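Local coordinates for protein ferredoxin--NADP reductase, apicoplast (Plasmodium falciparum, PDB 3JQQ) that transfers electrons between ferredoxin and NADP(H) through a bound FAD in the apicoplast and may serve the last step of isoprenoid precursor synthesis, at residues H37-H42 and M111-V116; G44-L49 and Y103-S108; G51-I56 and G155-F160. The protein carries 1 engineered substitution. One frame throughout, in Å; residues are numbered along the deposited sequence.

Interaction 1 of 3, residues H37-H42 and M111-V116; sequences HLEINH and MENLSV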
loop_
_atom_site.group_PDB
_atom_site.type_symbol
_atom_site.label_atom_id
_atom_site.label_comp_id
_atom_site.label_asym_id
_atom_site.label_seq_id
_atom_site.Cartn_x
_atom_site.Cartn_y
_atom_site.Cartn_z
ATOM N N HIS B 37 -19.129 0.546 -4.966
ATOM C CA HIS B 37 -19.436 1.911 -5.357
ATOM C C HIS B 37 -20.545 2.421 -4.448
ATOM O O HIS B 37 -21.640 1.858 -4.424
ATOM C CB HIS B 37 -19.889 1.934 -6.818
ATOM C CG HIS B 37 -20.598 3.190 -7.224
ATOM N ND1 HIS B 37 -19.929 4.331 -7.611
ATOM C CD2 HIS B 37 -21.918 3.473 -7.333
ATOM C CE1 HIS B 37 -20.805 5.267 -7.932
ATOM N NE2 HIS B 37 -22.020 4.772 -7.772
ATOM N N LEU B 38 -20.258 3.470 -3.684
ATOM C CA LEU B 38 -21.246 4.038 -2.773
ATOM C C LEU B 38 -21.847 5.312 -3.349
ATOM O O LEU B 38 -21.120 6.242 -3.690
ATOM C CB LEU B 38 -20.615 4.357 -1.413
ATOM C CG LEU B 38 -19.976 3.238 -0.584
ATOM C CD1 LEU B 38 -19.379 3.799 0.697
ATOM C CD2 LEU B 38 -20.996 2.151 -0.263
ATOM N N GLU B 39 -23.170 5.359 -3.459
ATOM C CA GLU B 39 -23.839 6.622 -3.738
ATOM C C GLU B 39 -24.223 7.247 -2.403
ATOM O O GLU B 39 -24.866 6.607 -1.571
ATOM C CB GLU B 39 -25.064 6.441 -4.645
ATOM C CG GLU B 39 -25.482 7.740 -5.345
ATOM C CD GLU B 39 -26.630 7.565 -6.326
ATOM O OE1 GLU B 39 -26.731 6.488 -6.953
ATOM O OE2 GLU B 39 -27.427 8.518 -6.476
ATOM N N ILE B 40 -23.806 8.493 -2.196
ATOM C CA ILE B 40 -23.971 9.149 -0.904
ATOM C C ILE B 40 -24.723 10.475 -1.006
ATOM O O ILE B 40 -24.347 11.360 -1.771
ATOM C CB ILE B 40 -22.613 9.376 -0.221
ATOM C CG1 ILE B 40 -21.987 8.035 0.175
ATOM C CG2 ILE B 40 -22.775 10.274 1.003
ATOM C CD1 ILE B 40 -20.618 8.156 0.802
ATOM N N ASN B 41 -25.801 10.595 -0.225
ATOM C CA ASN B 41 -26.583 11.826 -0.159
ATOM C C ASN B 41 -26.067 12.715 0.964
ATOM O O ASN B 41 -26.123 12.352 2.140
ATOM C CB ASN B 41 -28.069 11.513 0.037
ATOM C CG ASN B 41 -28.956 12.746 -0.092
ATOM O OD1 ASN B 41 -28.728 13.773 0.554
ATOM N ND2 ASN B 41 -29.990 12.653 -0.929
ATOM N N HIS B 42 -25.560 13.876 0.586
ATOM C CA HIS B 42 -24.963 14.802 1.536
ATOM C C HIS B 42 -25.796 16.089 1.592
ATOM O O HIS B 42 -25.378 17.085 2.185
ATOM C CB HIS B 42 -23.529 15.114 1.112
ATOM C CG HIS B 42 -23.417 15.617 -0.295
ATOM N ND1 HIS B 42 -23.523 16.959 -0.616
ATOM C CD2 HIS B 42 -23.224 14.963 -1.472
ATOM C CE1 HIS B 42 -23.390 17.107 -1.928
ATOM N NE2 HIS B 42 -23.213 15.916 -2.470
ATOM N N MET B 111 -23.788 16.796 -9.778
ATOM C CA MET B 111 -24.645 15.684 -9.398
ATOM C C MET B 111 -25.149 15.863 -7.970
ATOM O O MET B 111 -24.419 16.333 -7.097
ATOM C CB MET B 111 -23.903 14.357 -9.574
ATOM C CG MET B 111 -23.502 14.094 -11.024
ATOM S SD MET B 111 -22.422 12.669 -11.263
ATOM C CE MET B 111 -22.297 12.636 -13.052
ATOM N N GLU B 112 -26.400 15.506 -7.737
ATOM C CA GLU B 112 -26.997 15.663 -6.419
ATOM C C GLU B 112 -26.172 14.901 -5.387
ATOM O O GLU B 112 -25.696 15.473 -4.413
ATOM C CB GLU B 112 -28.452 15.182 -6.429
ATOM C CG GLU B 112 -29.268 15.615 -5.220
ATOM C CD GLU B 112 -30.766 15.488 -5.447
ATOM O OE1 GLU B 112 -31.506 15.315 -4.455
ATOM O OE2 GLU B 112 -31.205 15.562 -6.618
ATOM N N ASN B 113 -25.999 13.604 -5.623
ATOM C CA ASN B 113 -25.207 12.742 -4.744
ATOM C C ASN B 113 -23.748 12.638 -5.174
ATOM O O ASN B 113 -23.408 12.975 -6.311
ATOM C CB ASN B 113 -25.816 11.338 -4.699
ATOM C CG ASN B 113 -27.235 11.338 -4.169
ATOM O OD1 ASN B 113 -27.530 11.962 -3.151
ATOM N ND2 ASN B 113 -28.121 10.628 -4.856
ATOM N N LEU B 114 -22.890 12.173 -4.267
ATOM C CA LEU B 114 -21.480 11.952 -4.593
ATOM C C LEU B 114 -21.126 10.462 -4.640
ATOM O O LEU B 114 -21.793 9.634 -4.017
ATOM C CB LEU B 114 -20.560 12.713 -3.627
ATOM C CG LEU B 114 -20.491 12.277 -2.159
ATOM C CD1 LEU B 114 -19.590 11.063 -1.993
ATOM C CD2 LEU B 114 -20.003 13.424 -1.287
ATOM N N SER B 115 -20.074 10.136 -5.390
ATOM C CA SER B 115 -19.647 8.752 -5.592
ATOM C C SER B 115 -18.307 8.472 -4.928
ATOM O O SER B 115 -17.491 9.371 -4.741
ATOM C CB SER B 115 -19.514 8.439 -7.084
ATOM O OG SER B 115 -20.642 8.877 -7.813
ATOM N N VAL B 116 -18.084 7.206 -4.602
ATOM C CA VAL B 116 -16.832 6.740 -4.038
ATOM C C VAL B 116 -16.721 5.245 -4.315
ATOM O O VAL B 116 -17.719 4.526 -4.244
ATOM C CB VAL B 116 -16.774 6.999 -2.520
ATOM C CG1 VAL B 116 -16.167 5.807 -1.794
ATOM C CG2 VAL B 116 -16.002 8.284 -2.224
HETATM O O HOH W 1 -26.461 15.187 -1.801
HETATM O O HOH W 2 -22.249 15.479 -4.947
#
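I40 and L114 sit opposite each other as an antiparallel hydrogen-bonded pair: I40 N donates to L114 O at 2.9 Å, and L114 N returns a bond to I40 O at 3.0 Å. The short strand axes run 155° apart. Further along, L38 N reaches V116 O at 2.8 Å, whereas the return bond from V116 N to L38 O is weak. On one face the I40 and L114 side chains lie side by side and point the same way, with I40 CB 3.9 Å from L114 CD1; the other methyl, L114 CD2, comes 3.6 Å from H42 CD2. E39 leaves the face away from I40 with CG anti to the backbone N (chi1 -160°) and the chain extended, and N113 ND2, near the strand end, gives a 2.7 Å bond to the anti side of E39 OE2, the side chains crossing at about a right angle. Past it, water 1 links H42 N to E112 O. Within the FAD-binding beta-barrel of the ferredoxin reductase family, strand 35-41 thus pairs with 114-123 on one side and 16-25 on the other, I151 and L153 of strand 150-157 pack on I40, and K190 of helix 183-192 touches S115.

Interaction 2 of 3, residues G44-L49 and Y103-S108; sequences GLFKYL and YSISSS. With FAD (flavin-adenine dinucleotide), chain I.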
loop_
_atom_site.group_PDB
_atom_site.type_symbol
_atom_site.label_atom_id
_atom_site.label_comp_id
_atom_site.label_asym_id
_atom_site.label_seq_id
_atom_site.Cartn_x
_atom_site.Cartn_y
_atom_site.Cartn_z
ATOM N N GLY B 44 -26.473 18.304 -0.666
ATOM C CA GLY B 44 -25.818 19.438 -1.308
ATOM C C GLY B 44 -24.802 20.140 -0.425
ATOM O O GLY B 44 -24.163 21.101 -0.849
ATOM N N LEU B 45 -24.644 19.649 0.804
ATOM C CA LEU B 45 -23.791 20.294 1.805
ATOM C C LEU B 45 -22.287 20.043 1.656
ATOM O O LEU B 45 -21.476 20.865 2.084
ATOM C CB LEU B 45 -24.233 19.890 3.213
ATOM C CG LEU B 45 -25.123 20.855 3.999
ATOM C CD1 LEU B 45 -26.002 21.700 3.079
ATOM C CD2 LEU B 45 -25.960 20.084 5.007
ATOM N N PHE B 46 -21.912 18.906 1.079
ATOM C CA PHE B 46 -20.496 18.595 0.905
ATOM C C PHE B 46 -19.958 19.257 -0.360
ATOM O O PHE B 46 -20.421 18.982 -1.472
ATOM C CB PHE B 46 -20.259 17.085 0.860
ATOM C CG PHE B 46 -18.837 16.691 1.122
ATOM C CD1 PHE B 46 -18.374 16.556 2.421
ATOM C CD2 PHE B 46 -17.959 16.461 0.068
ATOM C CE1 PHE B 46 -17.068 16.197 2.672
ATOM C CE2 PHE B 46 -16.646 16.101 0.313
ATOM C CZ PHE B 46 -16.199 15.968 1.615
ATOM N N LYS B 47 -18.977 20.135 -0.183
ATOM C CA LYS B 47 -18.439 20.908 -1.297
ATOM C C LYS B 47 -17.085 20.368 -1.719
ATOM O O LYS B 47 -16.214 20.104 -0.881
ATOM C CB LYS B 47 -18.315 22.381 -0.898
ATOM C CG LYS B 47 -19.636 23.040 -0.540
ATOM C CD LYS B 47 -20.410 23.432 -1.789
ATOM C CE LYS B 47 -21.715 24.125 -1.429
ATOM N NZ LYS B 47 -22.377 24.702 -2.634
ATOM N N TYR B 48 -16.909 20.205 -3.024
ATOM C CA TYR B 48 -15.680 19.658 -3.551
ATOM C C TYR B 48 -15.540 20.010 -5.018
ATOM O O TYR B 48 -16.519 20.335 -5.691
ATOM C CB TYR B 48 -15.660 18.130 -3.388
ATOM C CG TYR B 48 -16.722 17.414 -4.198
ATOM C CD1 TYR B 48 -17.994 17.208 -3.683
ATOM C CD2 TYR B 48 -16.450 16.943 -5.477
ATOM C CE1 TYR B 48 -18.970 16.558 -4.419
ATOM C CE2 TYR B 48 -17.420 16.286 -6.220
ATOM C CZ TYR B 48 -18.679 16.100 -5.686
ATOM O OH TYR B 48 -19.647 15.447 -6.416
ATOM N N LEU B 49 -14.308 19.948 -5.502
ATOM C CA LEU B 49 -14.039 20.030 -6.922
ATOM C C LEU B 49 -13.690 18.634 -7.405
ATOM O O LEU B 49 -13.220 17.794 -6.625
ATOM C CB LEU B 49 -12.866 20.970 -7.197
ATOM C CG LEU B 49 -13.058 22.456 -6.887
ATOM C CD1 LEU B 49 -11.808 23.232 -7.255
ATOM C CD2 LEU B 49 -14.269 23.006 -7.627
ATOM N N TYR B 103 -10.876 8.655 0.440
ATOM C CA TYR B 103 -11.406 7.982 -0.729
ATOM C C TYR B 103 -11.704 9.020 -1.799
ATOM O O TYR B 103 -12.279 10.072 -1.519
ATOM C CB TYR B 103 -12.644 7.163 -0.352
ATOM C CG TYR B 103 -12.298 6.104 0.664
ATOM C CD1 TYR B 103 -12.478 6.328 2.020
ATOM C CD2 TYR B 103 -11.738 4.899 0.269
ATOM C CE1 TYR B 103 -12.132 5.370 2.952
ATOM C CE2 TYR B 103 -11.389 3.938 1.194
ATOM C CZ TYR B 103 -11.590 4.176 2.533
ATOM O OH TYR B 103 -11.243 3.217 3.460
ATOM N N SER B 104 -11.276 8.736 -3.021
ATOM C CA SER B 104 -11.457 9.681 -4.108
ATOM C C SER B 104 -12.912 9.713 -4.552
ATOM O O SER B 104 -13.566 8.674 -4.676
ATOM C CB SER B 104 -10.536 9.344 -5.281
ATOM O OG SER B 104 -9.176 9.452 -4.899
ATOM N N ILE B 105 -13.414 10.922 -4.775
ATOM C CA ILE B 105 -14.782 11.120 -5.215
ATOM C C ILE B 105 -14.848 10.845 -6.712
ATOM O O ILE B 105 -14.048 11.377 -7.476
ATOM C CB ILE B 105 -15.253 12.560 -4.911
ATOM C CG1 ILE B 105 -15.063 12.876 -3.426
ATOM C CG2 ILE B 105 -16.708 12.751 -5.313
ATOM C CD1 ILE B 105 -15.312 14.337 -3.066
ATOM N N SER B 106 -15.785 9.998 -7.128
ATOM C CA SER B 106 -15.875 9.601 -8.532
ATOM C C SER B 106 -17.066 10.231 -9.264
ATOM O O SER B 106 -17.391 9.842 -10.388
ATOM C CB SER B 106 -15.916 8.076 -8.659
ATOM O OG SER B 106 -16.925 7.522 -7.832
ATOM N N SER B 107 -17.707 11.203 -8.624
ATOM C CA SER B 107 -18.823 11.922 -9.240
ATOM C C SER B 107 -18.421 13.338 -9.644
ATOM O O SER B 107 -17.341 13.810 -9.293
ATOM C CB SER B 107 -20.018 11.970 -8.285
ATOM O OG SER B 107 -19.620 12.378 -6.986
ATOM N N SER B 108 -19.301 14.018 -10.385
ATOM C CA SER B 108 -19.082 15.413 -10.757
ATOM C C SER B 108 -19.865 16.345 -9.828
ATOM O O SER B 108 -20.874 15.945 -9.251
ATOM C CB SER B 108 -19.488 15.649 -12.213
ATOM O OG SER B 108 -18.923 16.852 -12.703
HETATM P PA FAD I . -6.476 -0.633 7.460
HETATM O O1A FAD I . -6.067 0.807 7.660
HETATM O O2A FAD I . -7.228 -1.152 8.663
HETATM O O5B FAD I . -5.184 -1.541 7.128
HETATM C C5B FAD I . -4.426 -1.313 5.958
HETATM C C4B FAD I . -4.077 -2.632 5.276
HETATM O O4B FAD I . -3.444 -3.516 6.185
HETATM C C3B FAD I . -5.321 -3.339 4.771
HETATM O O3B FAD I . -5.008 -3.975 3.555
HETATM C C2B FAD I . -5.599 -4.389 5.827
HETATM O O2B FAD I . -6.166 -5.545 5.256
HETATM C C1B FAD I . -4.227 -4.676 6.412
HETATM N N9A FAD I . -4.283 -4.958 7.858
HETATM C C8A FAD I . -4.853 -4.183 8.834
HETATM N N7A FAD I . -4.674 -4.797 10.029
HETATM C C5A FAD I . -3.994 -5.946 9.827
HETATM C C6A FAD I . -3.553 -6.939 10.693
HETATM N N6A FAD I . -3.867 -6.891 11.987
HETATM N N1A FAD I . -2.868 -8.023 10.184
HETATM C C2A FAD I . -2.627 -8.112 8.829
HETATM N N3A FAD I . -3.071 -7.123 7.977
HETATM C C4A FAD I . -3.742 -6.056 8.469
HETATM N N1 FAD I . -8.948 3.457 -1.242
HETATM C C2 FAD I . -10.037 3.045 -1.977
HETATM O O2 FAD I . -10.478 1.907 -1.810
HETATM N N3 FAD I . -10.624 3.900 -2.889
HETATM C C4 FAD I . -10.121 5.170 -3.073
HETATM O O4 FAD I . -10.643 5.929 -3.888
HETATM C C4X FAD I . -9.022 5.588 -2.334
HETATM N N5 FAD I . -8.517 6.858 -2.514
HETATM C C5X FAD I . -7.426 7.258 -1.773
HETATM C C6 FAD I . -6.917 8.541 -1.956
HETATM C C7 FAD I . -5.821 8.962 -1.219
HETATM C C7M FAD I . -5.274 10.347 -1.419
HETATM C C8 FAD I . -5.237 8.093 -0.296
HETATM C C8M FAD I . -4.045 8.527 0.513
HETATM C C9 FAD I . -5.746 6.814 -0.117
HETATM C C9A FAD I . -6.840 6.387 -0.852
HETATM N N10 FAD I . -7.348 5.112 -0.660
HETATM C C10 FAD I . -8.436 4.721 -1.414
HETATM C "C1'" FAD I . -6.848 4.215 0.456
HETATM C "C2'" FAD I . -7.823 4.167 1.640
HETATM O "O2'" FAD I . -7.845 5.426 2.267
HETATM C "C3'" FAD I . -7.492 3.149 2.742
HETATM O "O3'" FAD I . -6.110 3.147 3.025
HETATM C "C4'" FAD I . -7.964 1.728 2.439
HETATM O "O4'" FAD I . -9.372 1.717 2.388
HETATM C "C5'" FAD I . -7.519 0.770 3.540
HETATM O "O5'" FAD I . -8.104 1.212 4.743
HETATM P P FAD I . -8.629 0.178 5.860
HETATM O O1P FAD I . -8.976 0.935 7.120
HETATM O O2P FAD I . -9.810 -0.628 5.367
HETATM O O3P FAD I . -7.364 -0.780 6.126
#
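Y48 lays its ring against I105 and sends its hydroxyl on to S107, joining the loop after strand 35-41 to the chain that leaves strand 101-104. At the start of that chain, Y103 is turned to the cofactor: its OH and FAD O4' are hydrogen-bonded at 2.6 Å, with either able to donate, and its ring edge meets the isoalloxazine at C2. S104 follows with its backbone N, which gives FAD O4 a 3.0 Å bond and FAD N5 a weak one. I105 then points to the loop instead. Its CD1 stands over one face of the Y48 ring, 3.9 Å from the ring centroid and 24° off the normal, a CH-pi contact displaced toward the CG end, while CG2 lies 3.7 Å from Y48 CE2. The same CD1 also touches the F46 ring at its edge, 4.0 Å from CE2, so one methyl packs against both rings. S106 bonds through OG to Y225. In S107, OG lies between the backbone N and carbonyl carbon (chi1 48°) and donates to Y48 OH at 3.1 Å; it is also hydrogen-bonded to S115 N. S108 brings its carbonyl O close to the same hydroxyl, 3.1 Å from Y48 OH, and turns its own OG to E50. The chain that packs on F46 and Y48 thus comes just after Y103 and S104, the last two residues of the RxYS motif that begins at R101, the FAD-binding signature of the ferredoxin reductase family.

Interaction 3 of 3, residues G51-I56 and G155-F160; sequences GHTCGI and GAHGYF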
loop_
_atom_site.group_PDB
_atom_site.type_symbol
_atom_site.label_atom_id
_atom_site.label_comp_id
_atom_site.label_asym_id
_atom_site.label_seq_id
_atom_site.Cartn_x
_atom_site.Cartn_y
_atom_site.Cartn_z
ATOM N N GLY B 51 -11.735 15.631 -8.510
ATOM C CA GLY B 51 -10.371 15.263 -8.151
ATOM C C GLY B 51 -10.147 15.210 -6.653
ATOM O O GLY B 51 -9.189 14.600 -6.181
ATOM N N HIS B 52 -11.032 15.854 -5.899
ATOM C CA HIS B 52 -10.904 15.853 -4.448
ATOM C C HIS B 52 -11.173 14.492 -3.836
ATOM O O HIS B 52 -11.795 13.619 -4.444
ATOM C CB HIS B 52 -11.839 16.874 -3.805
ATOM C CG HIS B 52 -11.294 18.264 -3.788
ATOM N ND1 HIS B 52 -12.020 19.350 -4.227
ATOM C CD2 HIS B 52 -10.095 18.743 -3.400
ATOM C CE1 HIS B 52 -11.295 20.439 -4.101
ATOM N NE2 HIS B 52 -10.119 20.101 -3.602
ATOM N N THR B 53 -10.688 14.332 -2.615
ATOM C CA THR B 53 -11.002 13.174 -1.815
ATOM C C THR B 53 -11.853 13.619 -0.641
ATOM O O THR B 53 -11.861 14.796 -0.270
ATOM C CB THR B 53 -9.736 12.523 -1.257
ATOM O OG1 THR B 53 -10.100 11.405 -0.438
ATOM C CG2 THR B 53 -8.965 13.520 -0.411
ATOM N N CYS B 54 -12.582 12.672 -0.070
ATOM C CA CYS B 54 -13.274 12.898 1.179
ATOM C C CYS B 54 -12.699 11.912 2.172
ATOM O O CYS B 54 -12.046 10.944 1.786
ATOM C CB CYS B 54 -14.776 12.665 1.015
ATOM S SG CYS B 54 -15.201 11.025 0.378
ATOM N N GLY B 55 -12.924 12.167 3.451
ATOM C CA GLY B 55 -12.587 11.198 4.473
ATOM C C GLY B 55 -13.864 10.519 4.936
ATOM O O GLY B 55 -14.925 11.142 5.000
ATOM N N ILE B 56 -13.769 9.230 5.232
ATOM C CA ILE B 56 -14.868 8.520 5.858
ATOM C C ILE B 56 -14.406 8.102 7.246
ATOM O O ILE B 56 -13.326 7.531 7.395
ATOM C CB ILE B 56 -15.278 7.271 5.056
ATOM C CG1 ILE B 56 -15.931 7.668 3.726
ATOM C CG2 ILE B 56 -16.228 6.407 5.868
ATOM C CD1 ILE B 56 -16.222 6.494 2.809
ATOM N N GLY B 155 -13.756 16.695 4.723
ATOM C CA GLY B 155 -13.200 17.186 3.457
ATOM C C GLY B 155 -13.764 18.519 2.999
ATOM O O GLY B 155 -14.470 19.191 3.751
ATOM N N ALA B 156 -13.459 18.903 1.755
ATOM C CA ALA B 156 -12.657 18.090 0.844
ATOM C C ALA B 156 -11.169 18.132 1.181
ATOM O O ALA B 156 -10.735 18.935 1.998
ATOM C CB ALA B 156 -12.882 18.540 -0.595
ATOM N N HIS B 157 -10.403 17.250 0.545
ATOM C CA HIS B 157 -8.960 17.213 0.715
ATOM C C HIS B 157 -8.273 17.099 -0.639
ATOM O O HIS B 157 -8.879 16.658 -1.619
ATOM C CB HIS B 157 -8.528 16.021 1.572
ATOM C CG HIS B 157 -9.342 15.824 2.812
ATOM N ND1 HIS B 157 -9.116 16.532 3.973
ATOM C CD2 HIS B 157 -10.356 14.980 3.081
ATOM C CE1 HIS B 157 -9.977 16.141 4.905
ATOM N NE2 HIS B 157 -10.736 15.200 4.387
ATOM N N GLY B 158 -7.000 17.482 -0.681
ATOM C CA GLY B 158 -6.169 17.266 -1.859
ATOM C C GLY B 158 -6.162 18.417 -2.843
ATOM O O GLY B 158 -6.883 19.400 -2.676
ATOM N N TYR B 159 -5.337 18.289 -3.875
ATOM C CA TYR B 159 -5.231 19.305 -4.909
ATOM C C TYR B 159 -5.032 18.627 -6.260
ATOM O O TYR B 159 -4.473 19.208 -7.190
ATOM C CB TYR B 159 -4.075 20.265 -4.603
ATOM C CG TYR B 159 -4.120 20.853 -3.208
ATOM C CD1 TYR B 159 -3.450 20.244 -2.155
ATOM C CD2 TYR B 159 -4.840 22.014 -2.942
ATOM C CE1 TYR B 159 -3.488 20.773 -0.879
ATOM C CE2 TYR B 159 -4.885 22.552 -1.665
ATOM C CZ TYR B 159 -4.206 21.926 -0.638
ATOM O OH TYR B 159 -4.242 22.449 0.634
ATOM N N PHE B 160 -5.498 17.386 -6.351
ATOM C CA PHE B 160 -5.404 16.594 -7.569
ATOM C C PHE B 160 -6.519 17.025 -8.517
ATOM O O PHE B 160 -7.410 16.242 -8.842
ATOM C CB PHE B 160 -5.534 15.111 -7.212
ATOM C CG PHE B 160 -5.016 14.174 -8.265
ATOM C CD1 PHE B 160 -3.696 14.232 -8.682
ATOM C CD2 PHE B 160 -5.839 13.214 -8.814
ATOM C CE1 PHE B 160 -3.220 13.360 -9.644
ATOM C CE2 PHE B 160 -5.370 12.339 -9.773
ATOM C CZ PHE B 160 -4.063 12.408 -10.191
HETATM O O HOH W 3 -7.433 15.846 -4.599
#
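T53 and H157 form an antiparallel hydrogen-bonded pair in the FAD-binding beta-barrel of this reductase, where strand 53-56 lies between 101-104 and 150-157. The backbone bonds come first: T53 N to H157 O is 3.1 Å and nearly straight at 174°, and H157 N to T53 O is 3.0 Å and more bent. With the strand axes 132° apart, the pairing is strongly twisted, and a cis peptide bond precedes A156, within the strand. Beyond the pair, where the direct bonding stops, water 3 bridges the segments by donating to G51 O and accepting from F160 N, and G51 CA makes a CA-H...O contact with F160 O.

Among the apolar contacts, T53 CG2 and H157 CB are tight at 3.2 Å. A chi1 of 178° sets T53 OG1 anti to the backbone N, toward its bond with Y103 O of the neighbouring strand, and leaves CG2 between the backbone N and the carbonyl carbon, where it meets H157 CB. A156 CB rests over one face of the H52 ring, 3.9 Å from its centroid, in a CH-pi contact. The histidine rings are fixed by polar partners as well: H52 ND1 bonds to L49 N and H157 NE2 to T154 OG1. At its edge the H157 ring meets the backbone of C54 and G55. In H52, CD2, on the other side of CG from ND1, comes 3.0 Å from H157 O, near the ring plane.

All three contacts reach the antiparallel sheet of the FAD domain, but at different points of it. Interaction 1 pairs neighbouring strands with partly exposed polar side chains, and interaction 3 pairs another two strands in a more buried setting; interaction 2 has no strand pairing and is a buried meeting of aromatic, aliphatic and hydroxyl groups, whose second segment begins with the flavin-binding Y103 and S104, while the packing itself lies farther along the chain. Interactions 1 and 2 are joined by a probable hydrogen bond between S115 O and S106 N. Interactions 2 and 3 contribute neighbouring strands, 101-104 and 53-56, bonded through Y103 N to C54 O. Between interactions 1 and 3, V116 CG2 packs on C54 SG.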